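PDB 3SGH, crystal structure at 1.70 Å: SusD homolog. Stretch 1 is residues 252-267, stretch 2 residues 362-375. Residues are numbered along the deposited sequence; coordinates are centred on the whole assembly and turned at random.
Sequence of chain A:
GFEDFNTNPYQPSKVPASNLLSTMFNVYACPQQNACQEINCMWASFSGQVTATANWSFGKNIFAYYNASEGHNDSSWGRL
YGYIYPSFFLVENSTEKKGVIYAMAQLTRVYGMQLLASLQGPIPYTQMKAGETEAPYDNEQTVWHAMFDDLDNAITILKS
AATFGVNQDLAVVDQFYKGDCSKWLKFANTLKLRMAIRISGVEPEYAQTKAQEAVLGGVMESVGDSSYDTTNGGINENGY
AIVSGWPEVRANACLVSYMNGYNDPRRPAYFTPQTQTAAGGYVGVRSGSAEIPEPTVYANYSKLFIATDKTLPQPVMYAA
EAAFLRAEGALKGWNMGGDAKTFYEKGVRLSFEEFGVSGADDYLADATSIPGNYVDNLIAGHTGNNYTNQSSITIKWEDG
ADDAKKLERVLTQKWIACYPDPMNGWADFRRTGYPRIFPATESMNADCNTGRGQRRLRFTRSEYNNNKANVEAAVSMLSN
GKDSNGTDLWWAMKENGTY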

# COMPACT_ATOMS: atom_id res chain seq x y z
N ASN A 252 -14.42 3.68 1.75
CA ASN A 252 -14.40 3.26 3.16
C ASN A 252 -14.80 4.44 4.05
O ASN A 252 -14.38 5.59 3.86
CB ASN A 252 -13.00 2.74 3.50
CG ASN A 252 -12.89 2.09 4.86
OD1 ASN A 252 -13.27 2.67 5.89
ND2 ASN A 252 -12.28 0.92 4.89
N ALA A 253 -15.69 4.14 5.01
CA ALA A 253 -16.14 5.07 6.02
C ALA A 253 -15.03 5.89 6.64
O ALA A 253 -15.19 7.06 6.97
CB ALA A 253 -16.81 4.24 7.15
N CYS A 254 -13.89 5.24 6.87
CA CYS A 254 -12.79 5.83 7.59
C CYS A 254 -12.12 7.02 6.84
O CYS A 254 -12.17 8.13 7.32
CB CYS A 254 -11.75 4.75 7.91
SG CYS A 254 -10.36 5.33 8.87
N LEU A 255 -11.57 6.78 5.64
CA LEU A 255 -10.99 7.88 4.88
C LEU A 255 -12.02 8.99 4.60
O LEU A 255 -11.71 10.18 4.74
CB LEU A 255 -10.39 7.39 3.56
CG LEU A 255 -9.67 8.46 2.74
CD1 LEU A 255 -8.50 9.07 3.51
CD2 LEU A 255 -9.25 7.88 1.35
N VAL A 256 -13.23 8.62 4.20
CA VAL A 256 -14.27 9.62 3.87
C VAL A 256 -14.57 10.49 5.10
O VAL A 256 -14.68 11.71 5.01
CB VAL A 256 -15.57 8.96 3.32
CG1 VAL A 256 -16.64 10.02 3.08
CG2 VAL A 256 -15.25 8.14 2.01
N SER A 257 -14.73 9.87 6.26
CA SER A 257 -14.98 10.61 7.52
C SER A 257 -13.83 11.54 7.94
O SER A 257 -14.05 12.69 8.38
CB SER A 257 -15.29 9.63 8.67
OG SER A 257 -16.52 9.00 8.41
N TYR A 258 -12.59 11.09 7.81
CA TYR A 258 -11.49 12.01 8.08
C TYR A 258 -11.60 13.24 7.15
O TYR A 258 -11.51 14.40 7.58
CB TYR A 258 -10.15 11.36 7.83
CG TYR A 258 -9.50 10.63 9.03
CD1 TYR A 258 -9.91 9.38 9.46
CD2 TYR A 258 -8.43 11.22 9.68
CE1 TYR A 258 -9.24 8.72 10.52
CE2 TYR A 258 -7.78 10.58 10.70
CZ TYR A 258 -8.20 9.35 11.13
OH TYR A 258 -7.48 8.73 12.12
N MSE A 259 -11.79 12.98 5.86
CA MSE A 259 -11.88 14.05 4.86
C MSE A 259 -13.13 14.94 4.96
O MSE A 259 -13.05 16.15 4.71
CB MSE A 259 -11.73 13.42 3.48
CG MSE A 259 -10.33 12.84 3.27
SE MSE A 259 -10.12 12.00 1.55
CE MSE A 259 -9.96 13.64 0.48
N ASN A 260 -14.26 14.40 5.41
CA ASN A 260 -15.46 15.21 5.68
C ASN A 260 -15.18 16.19 6.85
O ASN A 260 -15.53 17.37 6.77
CB ASN A 260 -16.67 14.34 6.00
CG ASN A 260 -17.37 13.79 4.76
OD1 ASN A 260 -17.27 14.35 3.67
ND2 ASN A 260 -18.15 12.73 4.95
N GLY A 261 -14.53 15.70 7.90
CA GLY A 261 -14.19 16.53 9.06
C GLY A 261 -13.30 17.68 8.66
O GLY A 261 -13.45 18.79 9.17
N TYR A 262 -12.38 17.42 7.72
CA TYR A 262 -11.44 18.43 7.20
C TYR A 262 -11.97 19.30 6.05
O TYR A 262 -11.22 20.16 5.54
CB TYR A 262 -10.19 17.74 6.67
CG TYR A 262 -9.27 17.08 7.70
CD1 TYR A 262 -9.19 17.56 9.01
CD2 TYR A 262 -8.43 16.03 7.34
CE1 TYR A 262 -8.33 16.98 9.92
CE2 TYR A 262 -7.56 15.46 8.23
CZ TYR A 262 -7.49 15.95 9.51
OH TYR A 262 -6.60 15.37 10.36
N ASN A 263 -13.24 19.13 5.68
CA ASN A 263 -13.83 19.75 4.48
C ASN A 263 -12.86 19.67 3.32
O ASN A 263 -12.64 20.63 2.60
CB ASN A 263 -14.24 21.21 4.77
CG ASN A 263 -15.31 21.28 5.83
OD1 ASN A 263 -16.26 20.52 5.79
ND2 ASN A 263 -15.15 22.19 6.79
N ASP A 264 -12.28 18.48 3.14
CA ASP A 264 -11.10 18.30 2.29
C ASP A 264 -11.46 18.48 0.83
O ASP A 264 -12.32 17.75 0.31
CB ASP A 264 -10.49 16.90 2.54
CG ASP A 264 -9.07 16.77 2.05
OD1 ASP A 264 -8.77 17.09 0.86
OD2 ASP A 264 -8.21 16.32 2.85
N PRO A 265 -10.80 19.41 0.16
CA PRO A 265 -11.16 19.66 -1.23
C PRO A 265 -10.79 18.56 -2.19
O PRO A 265 -11.20 18.60 -3.35
CB PRO A 265 -10.39 20.94 -1.59
CG PRO A 265 -9.56 21.30 -0.47
CD PRO A 265 -9.81 20.38 0.68
N ARG A 266 -10.02 17.58 -1.74
CA ARG A 266 -9.77 16.41 -2.58
C ARG A 266 -10.95 15.46 -2.67
O ARG A 266 -10.90 14.56 -3.50
CB ARG A 266 -8.53 15.68 -2.08
CG ARG A 266 -7.26 16.48 -2.37
CD ARG A 266 -6.07 15.86 -1.60
NE ARG A 266 -6.23 16.13 -0.19
CZ ARG A 266 -5.25 16.02 0.71
NH1 ARG A 266 -4.03 15.57 0.35
NH2 ARG A 266 -5.50 16.35 1.96
N ARG A 267 -11.98 15.62 -1.83
CA ARG A 267 -13.12 14.70 -1.87
C ARG A 267 -13.69 14.44 -3.28
O ARG A 267 -13.81 13.27 -3.66
CB ARG A 267 -14.20 15.11 -0.87
CG ARG A 267 -13.81 14.84 0.62
CD ARG A 267 -14.86 15.41 1.57
NE ARG A 267 -14.92 16.86 1.43
CZ ARG A 267 -15.83 17.64 2.00
NH1 ARG A 267 -16.80 17.10 2.74
NH2 ARG A 267 -15.80 18.95 1.79
N ASP A 362 -4.99 27.53 1.91
CA ASP A 362 -5.98 27.75 2.94
C ASP A 362 -6.21 26.45 3.72
O ASP A 362 -6.40 26.49 4.93
CB ASP A 362 -7.28 28.32 2.35
CG ASP A 362 -7.15 29.80 1.91
OD1 ASP A 362 -6.07 30.46 2.06
OD2 ASP A 362 -8.17 30.30 1.39
N TYR A 363 -6.13 25.30 3.05
CA TYR A 363 -6.16 24.02 3.75
C TYR A 363 -5.05 23.91 4.79
O TYR A 363 -5.28 23.47 5.93
CB TYR A 363 -6.00 22.87 2.72
CG TYR A 363 -6.22 21.48 3.25
CD1 TYR A 363 -7.50 20.98 3.46
CD2 TYR A 363 -5.15 20.64 3.54
CE1 TYR A 363 -7.70 19.70 3.95
CE2 TYR A 363 -5.34 19.36 3.99
CZ TYR A 363 -6.60 18.89 4.21
OH TYR A 363 -6.72 17.59 4.68
N LEU A 364 -3.83 24.29 4.42
CA LEU A 364 -2.69 24.15 5.29
C LEU A 364 -2.72 25.15 6.45
O LEU A 364 -1.90 25.04 7.38
CB LEU A 364 -1.39 24.32 4.50
CG LEU A 364 -0.96 23.08 3.69
CD1 LEU A 364 0.21 23.40 2.72
CD2 LEU A 364 -0.54 21.99 4.63
N ALA A 365 -3.59 26.15 6.34
CA ALA A 365 -3.79 27.16 7.38
C ALA A 365 -4.90 26.75 8.35
O ALA A 365 -5.20 27.51 9.30
CB ALA A 365 -4.13 28.52 6.75
N ASP A 366 -5.51 25.59 8.14
CA ASP A 366 -6.63 25.15 8.97
C ASP A 366 -6.15 24.57 10.30
O ASP A 366 -5.65 23.46 10.36
CB ASP A 366 -7.50 24.14 8.22
CG ASP A 366 -8.76 23.76 8.98
OD1 ASP A 366 -8.77 23.79 10.23
OD2 ASP A 366 -9.75 23.37 8.31
N ALA A 367 -6.32 25.35 11.37
CA ALA A 367 -5.91 24.91 12.70
C ALA A 367 -7.06 24.33 13.56
O ALA A 367 -6.82 23.92 14.68
CB ALA A 367 -5.27 26.11 13.46
N THR A 368 -8.27 24.27 13.02
CA THR A 368 -9.46 24.01 13.85
C THR A 368 -10.16 22.67 13.52
O THR A 368 -10.70 21.98 14.41
CB THR A 368 -10.46 25.18 13.77
OG1 THR A 368 -10.85 25.42 12.42
CG2 THR A 368 -9.90 26.48 14.33
N SER A 369 -10.19 22.33 12.23
CA SER A 369 -10.97 21.21 11.78
C SER A 369 -10.37 19.88 12.25
O SER A 369 -9.16 19.69 12.19
CB SER A 369 -11.08 21.20 10.24
OG SER A 369 -11.74 22.35 9.75
N ILE A 370 -11.23 18.97 12.70
CA ILE A 370 -10.74 17.66 13.17
C ILE A 370 -11.40 16.53 12.40
O ILE A 370 -12.44 16.73 11.75
CB ILE A 370 -10.97 17.50 14.68
CG1 ILE A 370 -12.46 17.53 15.02
CG2 ILE A 370 -10.16 18.62 15.43
CD1 ILE A 370 -12.74 17.53 16.52
N PRO A 371 -10.80 15.35 12.44
CA PRO A 371 -11.36 14.23 11.67
C PRO A 371 -12.80 13.94 12.10
O PRO A 371 -13.16 14.03 13.27
CB PRO A 371 -10.35 13.09 11.95
CG PRO A 371 -9.07 13.82 12.28
CD PRO A 371 -9.47 15.03 13.00
N GLY A 372 -13.65 13.66 11.12
CA GLY A 372 -15.08 13.51 11.33
C GLY A 372 -15.47 12.16 11.90
O GLY A 372 -14.79 11.14 11.69
N ASN A 373 -16.57 12.17 12.63
CA ASN A 373 -17.16 10.91 13.07
C ASN A 373 -17.94 10.34 11.91
O ASN A 373 -18.25 11.06 10.97
CB ASN A 373 -18.07 11.15 14.27
CG ASN A 373 -17.33 11.69 15.44
OD1 ASN A 373 -16.20 11.29 15.68
ND2 ASN A 373 -17.95 12.59 16.19
N TYR A 374 -18.27 9.06 11.99
CA TYR A 374 -18.98 8.41 10.92
C TYR A 374 -20.39 8.09 11.37
O TYR A 374 -20.56 7.54 12.45
CB TYR A 374 -18.28 7.09 10.60
CG TYR A 374 -19.05 6.28 9.59
CD1 TYR A 374 -19.15 6.71 8.27
CD2 TYR A 374 -19.64 5.08 9.94
CE1 TYR A 374 -19.87 5.97 7.34
CE2 TYR A 374 -20.35 4.33 9.00
CZ TYR A 374 -20.45 4.79 7.70
OH TYR A 374 -21.15 4.06 6.78
N VAL A 375 -21.36 8.41 10.53
CA VAL A 375 -22.75 7.98 10.73
C VAL A 375 -23.19 7.25 9.48
O VAL A 375 -22.83 7.63 8.35
CB VAL A 375 -23.71 9.13 11.07
CG1 VAL A 375 -23.44 9.67 12.50
CG2 VAL A 375 -23.62 10.24 10.04
O HOH W 1 -14.05 19.63 12.12
O HOH W 2 -10.23 22.59 5.88

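Stretch 2 leaves a helix, passes through a loop, and from Ser369 runs extended along the helix 253-261, in the direction opposite to the chain of stretch 1, burying 693 Å² in all. The CA-to-CB bond of Tyr363, still helical, points toward stretch 1, and no residue of either stretch is more covered by the other. Its hydroxyl makes a short but weak hydrogen bond to Asp264, OH to OD2 at 2.7 Å. That carboxylate is already held in place: OD1 caps Arg266 N, and the Arg266 guanidinium grips both oxygens in a salt bridge. Pro265 adds an apolar contact, its CD 3.7 Å from Tyr363 CD1.

Asp366 reaches stretch 1 through water 2, which donates to both Asp366 OD2 and Tyr262 O at 2.6 Å. The same side chain orders its own loop by accepting from the backbone N atoms of Thr368 and Ser369 and from Ser369 OG. Ser369 then packs its CB 3.5 Å from Gly261 O, while its carbonyl oxygen lies at the edge of the Tyr262 ring.

At Ile370 the side chain turns away and the backbone makes the contact. Water 1 accepts from Ile370 N and donates to Gly261 O, and Ile370 O comes within 3.2 Å of Gly261 CA in a CA-H...O contact. Glycine permits this approach, since an ideal CB on Gly261 would clash with Ile370 O and Gly372 N. Pro371 places CB over one face of the Tyr258 ring, 3.9 Å from its centroid, and CD 3.8 Å from Tyr262 CE1.

Gly372 N donates to Ser257 O at 2.9 Å, although that carbonyl also accepts the helical bond from Gly261 N. A CB on Gly372 would clash with the same oxygen. Beyond Asn373, whose side chain turns away, Tyr374 receives Ala253 CB over its ring face, 3.5 Å from the centroid, with Ser257 OG at the ring edge.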